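Local structure of glycoside hydrolase family 81 (Clostridium thermocellum, 6FOP) at residues A[492-496]-A[576-580]; A[569-575]-A[612-618]; A[258-264]-A[288-294]. The protein hydrolyses beta-1,3-glucans, probably including laminarin, as a family 81 glycoside hydrolase of the Clostridium thermocellum cellulosome. All coordinates share one frame; numbering follows the deposited sequence.

Interaction 1: residues A[492-496]-A[576-580]. Unlike the reference sequence in segment 492-496: Ala492 (reference Glu).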
ATOM      1  N   ALA A 492       5.812   2.270   7.241  1.00 12.20           N
ATOM      2  CA  ALA A 492       6.726   1.420   8.039  1.00 12.41           C
ATOM      3  C   ALA A 492       6.190  -0.026   8.001  1.00 12.01           C
ATOM      4  O   ALA A 492       6.705  -0.852   7.253  1.00 12.82           O
ATOM      5  CB  ALA A 492       6.899   1.996   9.433  1.00 13.73           C
ATOM      6  N   SER A 493       5.099  -0.298   8.717  1.00 12.53           N
ATOM      7  CA  SER A 493       4.596  -1.658   8.817  1.00 12.67           C
ATOM      8  C   SER A 493       3.764  -2.098   7.609  1.00 12.06           C
ATOM      9  O   SER A 493       2.531  -1.911   7.559  1.00 13.56           O
ATOM     10  CB  SER A 493       3.766  -1.845  10.080  1.00 13.35           C
ATOM     11  OG  SER A 493       3.327  -3.223  10.156  1.00 12.93           O
ATOM     12  N   SER A 494       4.418  -2.753   6.648  1.00 11.79           N
ATOM     13  CA  SER A 494       3.683  -3.389   5.555  1.00 11.92           C
ATOM     14  C   SER A 494       2.791  -4.536   6.053  1.00 11.99           C
ATOM     15  O   SER A 494       1.767  -4.837   5.460  1.00 12.18           O
ATOM     16  CB  SER A 494       4.617  -3.897   4.446  1.00 12.22           C
ATOM     17  OG  SER A 494       5.459  -4.939   4.906  1.00 12.62           O
ATOM     18  N   SER A 495       3.210  -5.181   7.136  1.00 11.62           N
ATOM     19  CA  SER A 495       2.440  -6.292   7.679  1.00 11.79           C
ATOM     20  C   SER A 495       1.120  -5.834   8.280  1.00 11.21           C
ATOM     21  O   SER A 495       0.126  -6.568   8.191  1.00 12.08           O
ATOM     22  CB  SER A 495       3.313  -7.084   8.669  1.00 12.45           C
ATOM     23  OG  SER A 495       4.056  -6.222   9.537  1.00 13.13           O
ATOM     24  N   GLU A 496       1.052  -4.640   8.882  1.00 11.24           N
ATOM     25  CA  GLU A 496      -0.264  -4.135   9.302  1.00 11.70           C
ATOM     26  C   GLU A 496      -1.193  -3.749   8.134  1.00 11.82           C
ATOM     27  O   GLU A 496      -2.413  -3.845   8.257  1.00 13.28           O
ATOM     28  CB  GLU A 496      -0.173  -2.995  10.319  1.00 11.96           C
ATOM     29  CG  GLU A 496       0.132  -3.497  11.715  1.00 12.72           C
ATOM     30  CD  GLU A 496       0.036  -2.465  12.806  1.00 13.71           C
ATOM     31  OE1 GLU A 496       0.166  -1.260  12.497  1.00 14.53           O
ATOM     32  OE2 GLU A 496      -0.114  -2.873  13.985  1.00 13.95           O
ATOM     33  N   ILE A 576       8.543  -4.951  13.128  1.00 12.36           N
ATOM     34  CA  ILE A 576       7.395  -4.169  12.678  1.00 13.31           C
ATOM     35  C   ILE A 576       6.929  -4.551  11.285  1.00 12.61           C
ATOM     36  O   ILE A 576       5.847  -4.136  10.906  1.00 13.72           O
ATOM     37  CB  ILE A 576       7.606  -2.634  12.735  1.00 13.66           C
ATOM     38  CG1 ILE A 576       8.743  -2.155  11.797  1.00 14.63           C
ATOM     39  CG2 ILE A 576       7.825  -2.152  14.174  1.00 14.57           C
ATOM     40  CD1 ILE A 576       8.440  -0.832  11.136  1.00 16.60           C
ATOM     41  N   ASN A 577       7.736  -5.278  10.503  1.00 12.28           N
ATOM     42  CA  ASN A 577       7.294  -5.772   9.206  1.00 12.17           C
ATOM     43  C   ASN A 577       6.897  -7.231   9.201  1.00 12.25           C
ATOM     44  O   ASN A 577       6.691  -7.825   8.160  1.00 11.94           O
ATOM     45  CB  ASN A 577       8.301  -5.397   8.101  1.00 12.48           C
ATOM     46  CG  ASN A 577       7.995  -4.035   7.552  1.00 11.79           C
ATOM     47  OD1 ASN A 577       7.018  -3.875   6.815  1.00 12.80           O
ATOM     48  ND2 ASN A 577       8.735  -3.018   8.006  1.00 13.03           N
ATOM     49  N   PHE A 578       6.832  -7.805  10.405  1.00 12.87           N
ATOM     50  CA  PHE A 578       6.255  -9.133  10.576  1.00 12.45           C
ATOM     51  C   PHE A 578       4.882  -9.064  11.230  1.00 12.24           C
ATOM     52  O   PHE A 578       3.943  -9.747  10.783  1.00 12.90           O
ATOM     53  CB  PHE A 578       7.160 -10.041  11.433  1.00 12.52           C
ATOM     54  CG  PHE A 578       8.626 -10.074  11.026  1.00 13.01           C
ATOM     55  CD1 PHE A 578       9.056  -9.825   9.736  1.00 13.29           C
ATOM     56  CD2 PHE A 578       9.587 -10.393  11.970  1.00 13.73           C
ATOM     57  CE1 PHE A 578      10.401  -9.845   9.423  1.00 13.35           C
ATOM     58  CE2 PHE A 578      10.936 -10.406  11.667  1.00 14.67           C
ATOM     59  CZ  PHE A 578      11.351 -10.140  10.373  1.00 13.95           C
ATOM     60  N   LEU A 579       4.753  -8.284  12.301  1.00 12.58           N
ATOM     61  CA  LEU A 579       3.522  -8.331  13.092  1.00 13.18           C
ATOM     62  C   LEU A 579       2.406  -7.496  12.443  1.00 12.36           C
ATOM     63  O   LEU A 579       2.673  -6.466  11.786  1.00 13.27           O
ATOM     64  CB  LEU A 579       3.807  -7.934  14.538  1.00 14.62           C
ATOM     65  CG  LEU A 579       3.973  -6.459  14.863  1.00 15.73           C
ATOM     66  CD1 LEU A 579       2.618  -5.756  15.055  1.00 16.18           C
ATOM     67  CD2 LEU A 579       4.814  -6.320  16.130  1.00 17.85           C
ATOM     68  N   PRO A 580       1.145  -7.881  12.622  1.00 12.15           N
ATOM     69  CA  PRO A 580       0.727  -9.097  13.314  1.00 12.06           C
ATOM     70  C   PRO A 580       0.940 -10.328  12.438  1.00 12.13           C
ATOM     71  O   PRO A 580       0.647 -10.319  11.248  1.00 13.91           O
ATOM     72  CB  PRO A 580      -0.759  -8.861  13.557  1.00 12.74           C
ATOM     73  CG  PRO A 580      -1.175  -8.025  12.380  1.00 12.67           C
ATOM     74  CD  PRO A 580       0.002  -7.144  12.060  1.00 13.91           C
TER
HETATM   75  O   HOH W   1       5.435  -7.668   5.666  1.00 13.89           O
HETATM   76  O   HOH W   2      -0.462  -9.223   8.935  1.00 14.30           O
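Ser493, Ser494 and Ser495 each donate a side-chain hydrogen bond to the loop 576-580, and each to a different oxygen. Ser493 OG reaches Ile576 O at 2.8 Å, nearly in line with the carbonyl bond. Ser495 OG reaches Leu579 O at 2.7 Å, from above the carbonyl plane. Its chi1 of 44° sets the hydroxyl between the backbone N and the carbonyl carbon, facing the loop.

The Asn577 amide is held at both ends. OD1 accepts two bonds from one residue: Ser494 N at 2.8 Å and Ser494 OG at 2.7 Å. ND2 donates to Ala492 O at 3.1 Å along a bent path, and lies well out of that carbonyl's plane. Tyr551 OH also bonds ND2, and Trp535 NE1 also bonds Ala492 O. Together these bonds fix the rotation of the amide.

Two waters add bridges. One donates to Ser494 OG and Asn577 O. The other donates to Ser495 O and Pro580 O, beyond the cis peptide that precedes this proline.

Apolar contacts are few. The methyl of Ala492, an engineered residue that is glutamate in the reference sequence, meets Ile576 CD1 at 3.6 Å. The side chains of Glu496 and Pro580 cross at about a right angle, with CG of Glu496 and CD of Pro580 3.7 Å apart. Glu496 OE2 is hydrogen-bonded elsewhere, to the hydroxyls of Tyr340 and Tyr422.

Ser493 also has a role within its own segment. Its OG accepts from Glu496 N at 3.0 Å, so one buried hydroxyl both caps the helix and grips the loop. This is a classical serine N-cap. It starts helix 494-511 in the catalytic domain of the six-hairpin clan, whose fold is an (alpha/alpha)6 barrel.

Interaction 2: residues A[569-575]-A[612-618]. With NI (nickel (II) ion), chain B.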
ATOM      1  N   THR A 569      14.925  -1.517  19.697  1.00 17.52           N
ATOM      2  CA  THR A 569      16.034  -2.373  19.343  1.00 16.59           C
ATOM      3  C   THR A 569      15.931  -2.735  17.864  1.00 15.54           C
ATOM      4  O   THR A 569      14.885  -2.512  17.201  1.00 15.74           O
ATOM      5  CB  THR A 569      16.015  -3.692  20.131  1.00 16.39           C
ATOM      6  OG1 THR A 569      14.897  -4.451  19.695  1.00 16.07           O
ATOM      7  CG2 THR A 569      15.969  -3.458  21.658  1.00 17.31           C
ATOM      8  N   ASN A 570      16.998  -3.328  17.343  1.00 15.82           N
ATOM      9  CA  ASN A 570      16.972  -3.838  15.977  1.00 15.64           C
ATOM     10  C   ASN A 570      16.013  -5.021  15.807  1.00 15.34           C
ATOM     11  O   ASN A 570      15.496  -5.254  14.704  1.00 14.30           O
ATOM     12  CB  ASN A 570      18.390  -4.133  15.465  1.00 16.54           C
ATOM     13  CG  ASN A 570      19.200  -2.868  15.279  1.00 17.34           C
ATOM     14  OD1 ASN A 570      20.034  -2.473  16.125  1.00 21.75           O
ATOM     15  ND2 ASN A 570      18.903  -2.185  14.232  1.00 16.12           N
ATOM     16  N   SER A 571      15.719  -5.725  16.900  1.00 14.70           N
ATOM     17  CA  SER A 571      14.631  -6.702  16.877  1.00 13.90           C
ATOM     18  C   SER A 571      13.280  -6.040  16.600  1.00 13.45           C
ATOM     19  O   SER A 571      12.493  -6.547  15.781  1.00 14.00           O
ATOM     20  CB  SER A 571      14.599  -7.521  18.148  1.00 14.40           C
ATOM     21  OG  SER A 571      13.534  -8.441  18.095  1.00 15.75           O
ATOM     22  N   GLU A 572      12.999  -4.935  17.293  1.00 13.60           N
ATOM     23  CA  GLU A 572      11.797  -4.159  16.996  1.00 13.77           C
ATOM     24  C   GLU A 572      11.805  -3.616  15.555  1.00 13.99           C
ATOM     25  O   GLU A 572      10.792  -3.687  14.863  1.00 14.23           O
ATOM     26  CB  GLU A 572      11.603  -3.021  18.004  1.00 14.71           C
ATOM     27  CG  GLU A 572      11.295  -3.549  19.403  1.00 15.66           C
ATOM     28  CD  GLU A 572      11.392  -2.475  20.450  1.00 16.93           C
ATOM     29  OE1 GLU A 572      10.367  -1.811  20.698  1.00 19.37           O
ATOM     30  OE2 GLU A 572      12.504  -2.291  21.015  1.00 18.01           O
ATOM     31  N   LYS A 573      12.958  -3.127  15.088  1.00 13.67           N
ATOM     32  CA  LYS A 573      13.010  -2.584  13.747  1.00 14.00           C
ATOM     33  C   LYS A 573      12.637  -3.638  12.705  1.00 12.72           C
ATOM     34  O   LYS A 573      11.898  -3.343  11.759  1.00 14.36           O
ATOM     35  CB  LYS A 573      14.383  -1.990  13.436  1.00 14.06           C
ATOM     36  CG  LYS A 573      14.724  -0.767  14.267  1.00 15.82           C
ATOM     37  CD  LYS A 573      16.045  -0.143  13.860  1.00 17.78           C
ATOM     38  CE  LYS A 573      16.430   0.959  14.827  1.00 21.66           C
ATOM     39  NZ  LYS A 573      17.648   1.686  14.416  1.00 26.42           N
ATOM     40  N   HIS A 574      13.129  -4.864  12.868  1.00 13.64           N
ATOM     41  CA  HIS A 574      12.774  -5.973  11.974  1.00 12.87           C
ATOM     42  C   HIS A 574      11.311  -6.430  12.185  1.00 13.44           C
ATOM     43  O   HIS A 574      10.581  -6.677  11.215  1.00 13.39           O
ATOM     44  CB  HIS A 574      13.759  -7.128  12.196  1.00 13.96           C
ATOM     45  CG  HIS A 574      15.055  -6.940  11.479  1.00 13.30           C
ATOM     46  ND1 HIS A 574      15.478  -7.776  10.481  1.00 13.97           N
ATOM     47  CD2 HIS A 574      15.983  -5.968  11.568  1.00 14.39           C
ATOM     48  CE1 HIS A 574      16.621  -7.349  10.000  1.00 14.09           C
ATOM     49  NE2 HIS A 574      16.954  -6.259  10.649  1.00 14.19           N
ATOM     50  N   GLY A 575      10.891  -6.504  13.454  1.00 12.72           N
ATOM     51  CA  GLY A 575       9.592  -7.075  13.788  1.00 12.24           C
ATOM     52  C   GLY A 575       8.391  -6.273  13.320  1.00 11.84           C
ATOM     53  O   GLY A 575       7.296  -6.851  13.153  1.00 12.81           O
ATOM     54  N   PRO A 612      17.004  -9.566  21.717  1.00 16.32           N
ATOM     55  CA  PRO A 612      16.945  -9.014  23.090  1.00 16.82           C
ATOM     56  C   PRO A 612      15.522  -8.832  23.609  1.00 16.67           C
ATOM     57  O   PRO A 612      15.296  -8.808  24.823  1.00 19.46           O
ATOM     58  CB  PRO A 612      17.667  -7.668  22.944  1.00 18.19           C
ATOM     59  CG  PRO A 612      17.417  -7.290  21.519  1.00 18.56           C
ATOM     60  CD  PRO A 612      17.557  -8.584  20.767  1.00 16.35           C
ATOM     61  N   ASN A 613      14.601  -8.657  22.668  1.00 16.21           N
ATOM     62  CA  ASN A 613      13.207  -8.428  22.941  1.00 15.56           C
ATOM     63  C   ASN A 613      12.372  -8.821  21.713  1.00 13.73           C
ATOM     64  O   ASN A 613      12.929  -9.227  20.687  1.00 14.23           O
ATOM     65  CB  ASN A 613      12.946  -6.988  23.427  1.00 15.95           C
ATOM     66  CG  ASN A 613      13.175  -5.932  22.368  1.00 16.10           C
ATOM     67  OD1 ASN A 613      13.821  -6.166  21.346  1.00 18.25           O
ATOM     68  ND2 ASN A 613      12.642  -4.770  22.626  1.00 17.44           N
ATOM     69  N   TRP A 614      11.053  -8.777  21.849  1.00 14.23           N
ATOM     70  CA  TRP A 614      10.138  -9.334  20.833  1.00 13.80           C
ATOM     71  C   TRP A 614      10.559 -10.725  20.379  1.00 13.51           C
ATOM     72  O   TRP A 614      10.474 -11.086  19.203  1.00 14.50           O
ATOM     73  CB  TRP A 614       9.955  -8.379  19.645  1.00 13.65           C
ATOM     74  CG  TRP A 614       9.121  -7.187  19.944  1.00 14.74           C
ATOM     75  CD1 TRP A 614       8.676  -6.750  21.164  1.00 16.04           C
ATOM     76  CD2 TRP A 614       8.615  -6.234  18.979  1.00 13.22           C
ATOM     77  NE1 TRP A 614       7.930  -5.608  21.015  1.00 16.11           N
ATOM     78  CE2 TRP A 614       7.901  -5.254  19.695  1.00 14.60           C
ATOM     79  CE3 TRP A 614       8.711  -6.124  17.598  1.00 14.65           C
ATOM     80  CZ2 TRP A 614       7.277  -4.167  19.068  1.00 15.68           C
ATOM     81  CZ3 TRP A 614       8.091  -5.051  16.970  1.00 15.28           C
ATOM     82  CH2 TRP A 614       7.392  -4.083  17.712  1.00 15.54           C
ATOM     83  N   LYS A 615      10.965 -11.543  21.370  1.00 13.83           N
ATOM     84  CA  LYS A 615      11.417 -12.894  21.041  1.00 14.28           C
ATOM     85  C   LYS A 615      10.283 -13.737  20.446  1.00 13.31           C
ATOM     86  O   LYS A 615      10.530 -14.587  19.590  1.00 14.04           O
ATOM     87  CB  LYS A 615      11.932 -13.620  22.278  1.00 15.42           C
ATOM     88  CG  LYS A 615      13.281 -13.157  22.801  1.00 17.61           C
ATOM     89  CD  LYS A 615      13.674 -14.018  24.006  1.00 20.19           C
ATOM     90  CE  LYS A 615      15.136 -13.890  24.384  1.00 24.33           C
ATOM     91  NZ  LYS A 615      15.409 -12.555  24.968  1.00 27.42           N
ATOM     92  N   ASP A 616       9.046 -13.519  20.928  1.00 13.14           N
ATOM     93  CA  ASP A 616       7.880 -14.211  20.342  1.00 14.19           C
ATOM     94  C   ASP A 616       7.731 -13.943  18.839  1.00 13.33           C
ATOM     95  O   ASP A 616       7.652 -14.875  18.032  1.00 13.61           O
ATOM     96  CB  ASP A 616       6.567 -13.933  21.080  1.00 14.78           C
ATOM     97  CG  ASP A 616       6.270 -12.456  21.332  1.00 14.52           C
ATOM     98  OD1 ASP A 616       7.135 -11.562  21.115  1.00 14.47           O
ATOM     99  OD2 ASP A 616       5.128 -12.187  21.743  1.00 14.01           O
ATOM    100  N   ILE A 617       7.737 -12.661  18.471  1.00 13.98           N
ATOM    101  CA  ILE A 617       7.612 -12.268  17.063  1.00 14.11           C
ATOM    102  C   ILE A 617       8.784 -12.867  16.282  1.00 12.71           C
ATOM    103  O   ILE A 617       8.594 -13.416  15.186  1.00 13.42           O
ATOM    104  CB  ILE A 617       7.613 -10.749  16.929  1.00 14.80           C
ATOM    105  CG1 ILE A 617       6.488 -10.086  17.715  1.00 16.77           C
ATOM    106  CG2 ILE A 617       7.556 -10.327  15.474  1.00 15.60           C
ATOM    107  CD1 ILE A 617       5.118 -10.547  17.388  1.00 17.95           C
ATOM    108  N   GLN A 618      10.007 -12.753  16.833  1.00 12.62           N
ATOM    109  CA  GLN A 618      11.188 -13.226  16.099  1.00 13.29           C
ATOM    110  C   GLN A 618      11.225 -14.730  15.956  1.00 13.46           C
ATOM    111  O   GLN A 618      11.669 -15.254  14.930  1.00 14.15           O
ATOM    112  CB  GLN A 618      12.476 -12.740  16.747  1.00 14.21           C
ATOM    113  CG  GLN A 618      12.670 -11.241  16.648  1.00 14.92           C
ATOM    114  CD  GLN A 618      12.875 -10.773  15.233  1.00 14.21           C
ATOM    115  OE1 GLN A 618      13.178 -11.567  14.353  1.00 14.62           O
ATOM    116  NE2 GLN A 618      12.769  -9.459  15.027  1.00 15.66           N
TER
HETATM  117 NI    NI B 828      18.569  -5.064  10.162  1.00 14.81          NI
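Ser571 and Asn613, and, one helical turn on, Gly575 and Ile617, face each other with CA atoms 6.5 Å apart, as the short helix 570-575 packs against the start of helix 615-622. A capping box opens the first helix: Thr569 OG1 accepts from Glu572 N, and Glu572 OE2 accepts from Thr569 N. Asn613 ties into both of its side chains. Thr569 OG1 donates to Asn613 OD1 at 2.6 Å, in the carbonyl plane on a lone pair. Asn613 ND2 donates to Glu572 OE2 at 3.0 Å, while Trp566 bonds the other carboxylate oxygen.

Glu572 CG also sits over the Trp614 ring, 3.8 Å from the six-membered centroid, as a CH-pi contact. Gly575 lies at the edge of the same indole. A chi1 of 179° swings Ser571 OG toward Asn613 O, to which it donates at 2.8 Å. Gln618 NE2 adds only weak bonds to Ser571.

His574 turns its imidazole away from 612-618. NE2 binds nickel at 2.1 Å with His562, Glu601 and Glu605, and Asn598 holds ND1. At Glu572 OE2, Thr569 N and Asn613 ND2 arrive from opposite faces of the carboxylate plane.

Interaction 3: residues A[258-264]-A[288-294]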
ATOM      1  N   GLY A 258      -0.134   7.209 -28.432  1.00 15.14           N
ATOM      2  CA  GLY A 258       0.419   6.266 -27.471  1.00 15.44           C
ATOM      3  C   GLY A 258       1.077   7.038 -26.367  1.00 14.78           C
ATOM      4  O   GLY A 258       0.922   8.236 -26.266  1.00 16.58           O
ATOM      5  N   THR A 259       1.806   6.326 -25.516  1.00 14.10           N
ATOM      6  CA  THR A 259       2.654   6.955 -24.528  1.00 14.42           C
ATOM      7  C   THR A 259       3.739   5.982 -24.097  1.00 13.94           C
ATOM      8  O   THR A 259       3.813   4.843 -24.605  1.00 14.76           O
ATOM      9  CB  THR A 259       1.856   7.529 -23.332  1.00 14.71           C
ATOM     10  OG1 THR A 259       2.685   8.412 -22.580  1.00 14.77           O
ATOM     11  CG2 THR A 259       1.325   6.457 -22.399  1.00 14.81           C
ATOM     12  N   ILE A 260       4.649   6.495 -23.279  1.00 13.46           N
ATOM     13  CA  ILE A 260       5.723   5.720 -22.718  1.00 13.74           C
ATOM     14  C   ILE A 260       5.398   5.551 -21.235  1.00 13.21           C
ATOM     15  O   ILE A 260       5.256   6.528 -20.514  1.00 14.55           O
ATOM     16  CB  ILE A 260       7.081   6.419 -22.888  1.00 14.51           C
ATOM     17  CG1 ILE A 260       7.409   6.658 -24.361  1.00 15.42           C
ATOM     18  CG2 ILE A 260       8.183   5.592 -22.223  1.00 14.78           C
ATOM     19  CD1 ILE A 260       8.619   7.556 -24.600  1.00 15.90           C
ATOM     20  N   LEU A 261       5.249   4.302 -20.805  1.00 14.12           N
ATOM     21  CA  LEU A 261       4.964   3.970 -19.385  1.00 13.57           C
ATOM     22  C   LEU A 261       6.241   3.388 -18.766  1.00 13.64           C
ATOM     23  O   LEU A 261       6.927   2.586 -19.391  1.00 15.60           O
ATOM     24  CB  LEU A 261       3.793   3.015 -19.244  1.00 14.24           C
ATOM     25  CG  LEU A 261       2.462   3.517 -19.795  1.00 14.93           C
ATOM     26  CD1 LEU A 261       1.448   2.380 -19.715  1.00 16.51           C
ATOM     27  CD2 LEU A 261       1.983   4.715 -18.989  1.00 16.13           C
ATOM     28  N   ALA A 262       6.534   3.845 -17.565  1.00 13.32           N
ATOM     29  CA  ALA A 262       7.666   3.384 -16.784  1.00 13.41           C
ATOM     30  C   ALA A 262       7.084   2.445 -15.708  1.00 13.70           C
ATOM     31  O   ALA A 262       6.182   2.814 -14.978  1.00 13.74           O
ATOM     32  CB  ALA A 262       8.411   4.555 -16.143  1.00 14.31           C
ATOM     33  N   LEU A 263       7.719   1.282 -15.571  1.00 13.24           N
ATOM     34  CA  LEU A 263       7.271   0.219 -14.668  1.00 12.03           C
ATOM     35  C   LEU A 263       8.284  -0.013 -13.582  1.00 13.56           C
ATOM     36  O   LEU A 263       9.469  -0.064 -13.849  1.00 14.08           O
ATOM     37  CB  LEU A 263       7.086  -1.095 -15.442  1.00 12.82           C
ATOM     38  CG  LEU A 263       5.765  -1.303 -16.161  1.00 13.03           C
ATOM     39  CD1 LEU A 263       5.491  -0.249 -17.233  1.00 14.96           C
ATOM     40  CD2 LEU A 263       5.731  -2.693 -16.799  1.00 14.52           C
ATOM     41  N   TYR A 264       7.791  -0.149 -12.354  1.00 13.05           N
ATOM     42  CA  TYR A 264       8.631  -0.532 -11.236  1.00 12.84           C
ATOM     43  C   TYR A 264       8.992  -2.023 -11.304  1.00 13.16           C
ATOM     44  O   TYR A 264       8.268  -2.819 -11.946  1.00 13.64           O
ATOM     45  CB  TYR A 264       7.877  -0.306  -9.960  1.00 13.06           C
ATOM     46  CG  TYR A 264       7.565   1.115  -9.555  1.00 13.14           C
ATOM     47  CD1 TYR A 264       8.574   2.016  -9.235  1.00 13.08           C
ATOM     48  CD2 TYR A 264       6.244   1.575  -9.492  1.00 12.04           C
ATOM     49  CE1 TYR A 264       8.277   3.293  -8.773  1.00 13.01           C
ATOM     50  CE2 TYR A 264       5.941   2.831  -8.995  1.00 11.87           C
ATOM     51  CZ  TYR A 264       6.950   3.700  -8.659  1.00 12.39           C
ATOM     52  OH  TYR A 264       6.588   4.925  -8.140  1.00 13.08           O
ATOM     53  N   MET A 288      13.539   1.227 -13.282  1.00 14.62           N
ATOM     54  CA  MET A 288      12.248   1.289 -13.961  1.00 14.90           C
ATOM     55  C   MET A 288      12.484   0.986 -15.422  1.00 15.01           C
ATOM     56  O   MET A 288      13.303   1.643 -16.062  1.00 15.49           O
ATOM     57  CB  MET A 288      11.543   2.642 -13.789  1.00 14.87           C
ATOM     58  CG  MET A 288      11.071   2.878 -12.370  1.00 15.31           C
ATOM     59  SD  MET A 288      10.157   4.410 -12.127  1.00 15.55           S
ATOM     60  CE  MET A 288       8.462   3.883 -12.440  1.00 14.62           C
ATOM     61  N   LYS A 289      11.794  -0.017 -15.935  1.00 14.29           N
ATOM     62  CA  LYS A 289      11.770  -0.303 -17.359  1.00 15.35           C
ATOM     63  C   LYS A 289      10.694   0.539 -18.017  1.00 15.12           C
ATOM     64  O   LYS A 289       9.886   1.186 -17.354  1.00 15.15           O
ATOM     65  CB  LYS A 289      11.569  -1.805 -17.628  1.00 14.84           C
ATOM     66  CG  LYS A 289      12.724  -2.652 -17.125  1.00 15.62           C
ATOM     67  CD  LYS A 289      12.564  -4.106 -17.598  1.00 16.47           C
ATOM     68  CE  LYS A 289      13.700  -4.959 -17.095  1.00 18.80           C
ATOM     69  NZ  LYS A 289      13.531  -6.362 -17.571  1.00 20.73           N
ATOM     70  N   THR A 290      10.715   0.556 -19.343  1.00 14.08           N
ATOM     71  CA  THR A 290       9.716   1.289 -20.094  1.00 14.16           C
ATOM     72  C   THR A 290       9.062   0.417 -21.146  1.00 14.56           C
ATOM     73  O   THR A 290       9.666  -0.515 -21.687  1.00 15.22           O
ATOM     74  CB  THR A 290      10.301   2.547 -20.753  1.00 15.48           C
ATOM     75  OG1 THR A 290      11.367   2.210 -21.650  1.00 16.64           O
ATOM     76  CG2 THR A 290      10.740   3.564 -19.726  1.00 15.83           C
ATOM     77  N   ILE A 291       7.816   0.774 -21.480  1.00 14.05           N
ATOM     78  CA  ILE A 291       7.079   0.135 -22.569  1.00 14.45           C
ATOM     79  C   ILE A 291       6.386   1.231 -23.366  1.00 14.19           C
ATOM     80  O   ILE A 291       6.177   2.340 -22.848  1.00 14.57           O
ATOM     81  CB  ILE A 291       6.022  -0.883 -22.080  1.00 14.53           C
ATOM     82  CG1 ILE A 291       4.961  -0.198 -21.202  1.00 15.64           C
ATOM     83  CG2 ILE A 291       6.740  -2.008 -21.324  1.00 14.77           C
ATOM     84  CD1 ILE A 291       3.839  -1.105 -20.820  1.00 17.09           C
ATOM     85  N   GLN A 292       6.075   0.919 -24.607  1.00 13.83           N
ATOM     86  CA  GLN A 292       5.204   1.765 -25.413  1.00 14.25           C
ATOM     87  C   GLN A 292       3.807   1.221 -25.312  1.00 15.20           C
ATOM     88  O   GLN A 292       3.569   0.048 -25.629  1.00 17.04           O
ATOM     89  CB  GLN A 292       5.634   1.751 -26.876  1.00 14.76           C
ATOM     90  CG  GLN A 292       4.632   2.371 -27.862  1.00 17.20           C
ATOM     91  CD  GLN A 292       4.233   3.759 -27.543  1.00 18.85           C
ATOM     92  OE1 GLN A 292       3.035   4.077 -27.550  1.00 19.04           O
ATOM     93  NE2 GLN A 292       5.217   4.628 -27.314  1.00 19.25           N
ATOM     94  N   GLY A 293       2.883   2.094 -24.960  1.00 16.45           N
ATOM     95  CA  GLY A 293       1.474   1.740 -24.994  1.00 18.20           C
ATOM     96  C   GLY A 293       0.691   2.501 -23.980  1.00 18.43           C
ATOM     97  O   GLY A 293       1.260   3.159 -23.085  1.00 22.97           O
ATOM     98  N   THR A 294      -0.619   2.381 -24.094  1.00 16.21           N
ATOM     99  CA  THR A 294      -1.505   2.997 -23.142  1.00 16.44           C
ATOM    100  C   THR A 294      -2.018   2.012 -22.089  1.00 16.13           C
ATOM    101  O   THR A 294      -2.746   2.427 -21.206  1.00 17.56           O
ATOM    102  CB  THR A 294      -2.686   3.657 -23.857  1.00 18.08           C
ATOM    103  OG1 THR A 294      -3.317   2.694 -24.704  1.00 21.98           O
ATOM    104  CG2 THR A 294      -2.180   4.858 -24.648  1.00 20.11           C
TER
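Strand 260-263 is an outer strand of a three-stranded antiparallel sheet, and this contact is its pairing with the central strand 286-292. Leu261 and Ile291 form a hydrogen-bonded pair with bonds in both directions. Leu263 and Lys289 form the next one. There Leu263 N to Lys289 O is short, at 2.8 Å, whereas the return bond is weak. Past the strand end, Gly293 N donates to Thr259 O at 2.9 Å and continues the pairing. The backbone angles of Gly293 suit a residue without a side chain.

Leu261, Leu263 and Ile291 share one face of the sheet. Ile291 CG1 lies 3.9 Å from Leu261 CB and 4.0 Å from Leu263 CD1. It stands between the backbone N and the carbonyl carbon (chi1 61°), which brings the end of the side chain toward both leucines. Phe296 of the following strand touches all three.

Ile260, Ala262, Thr290 and Gln292 point to the other face. Ile260 CG2 runs alongside Thr290 CB at 4.0 Å. Thr290 OG1 is bonded to Tyr279 O, and Gln292 NE2 to Tyr216 OH.

Met288 closes the far end. Its chain bends at chi3 (90°), and CE lies over one face of the Tyr264 ring, 3.8 Å from the centroid and displaced toward the rim. CE also touches Ala262 CB at 3.8 Å. SD sits obliquely to the ring. The tyrosine hydroxyl is bonded to His56 and Lys129, so the ring is held at its outer end too. The arrangement is an antiparallel strand pair finished by a Met-aromatic contact, in a small sheet that probably belongs to the region joining the beta-sandwich and the helical barrel of family 81 enzymes.

Interactions 1 and 2 are neighbours in the helical catalytic domain, with centres about 12 Å apart. Their segments alternate along the chain, and 569-575 runs straight into 576-580. They touch where Leu579 CD2 packs on Trp614 CZ3 at 3.6 Å. Interaction 1 is buried yet mostly polar, with hydroxyls and an amide holding a loop. Interaction 2 is only partly buried. It joins a short helix to the start of another and contains one nickel ligand, His574. Interaction 3 lies apart, its centre about 31 Å from that of interaction 1 and about 40 Å from that of interaction 2. It is also buried, but it relies on backbone pairing and apolar side chains in a sheet.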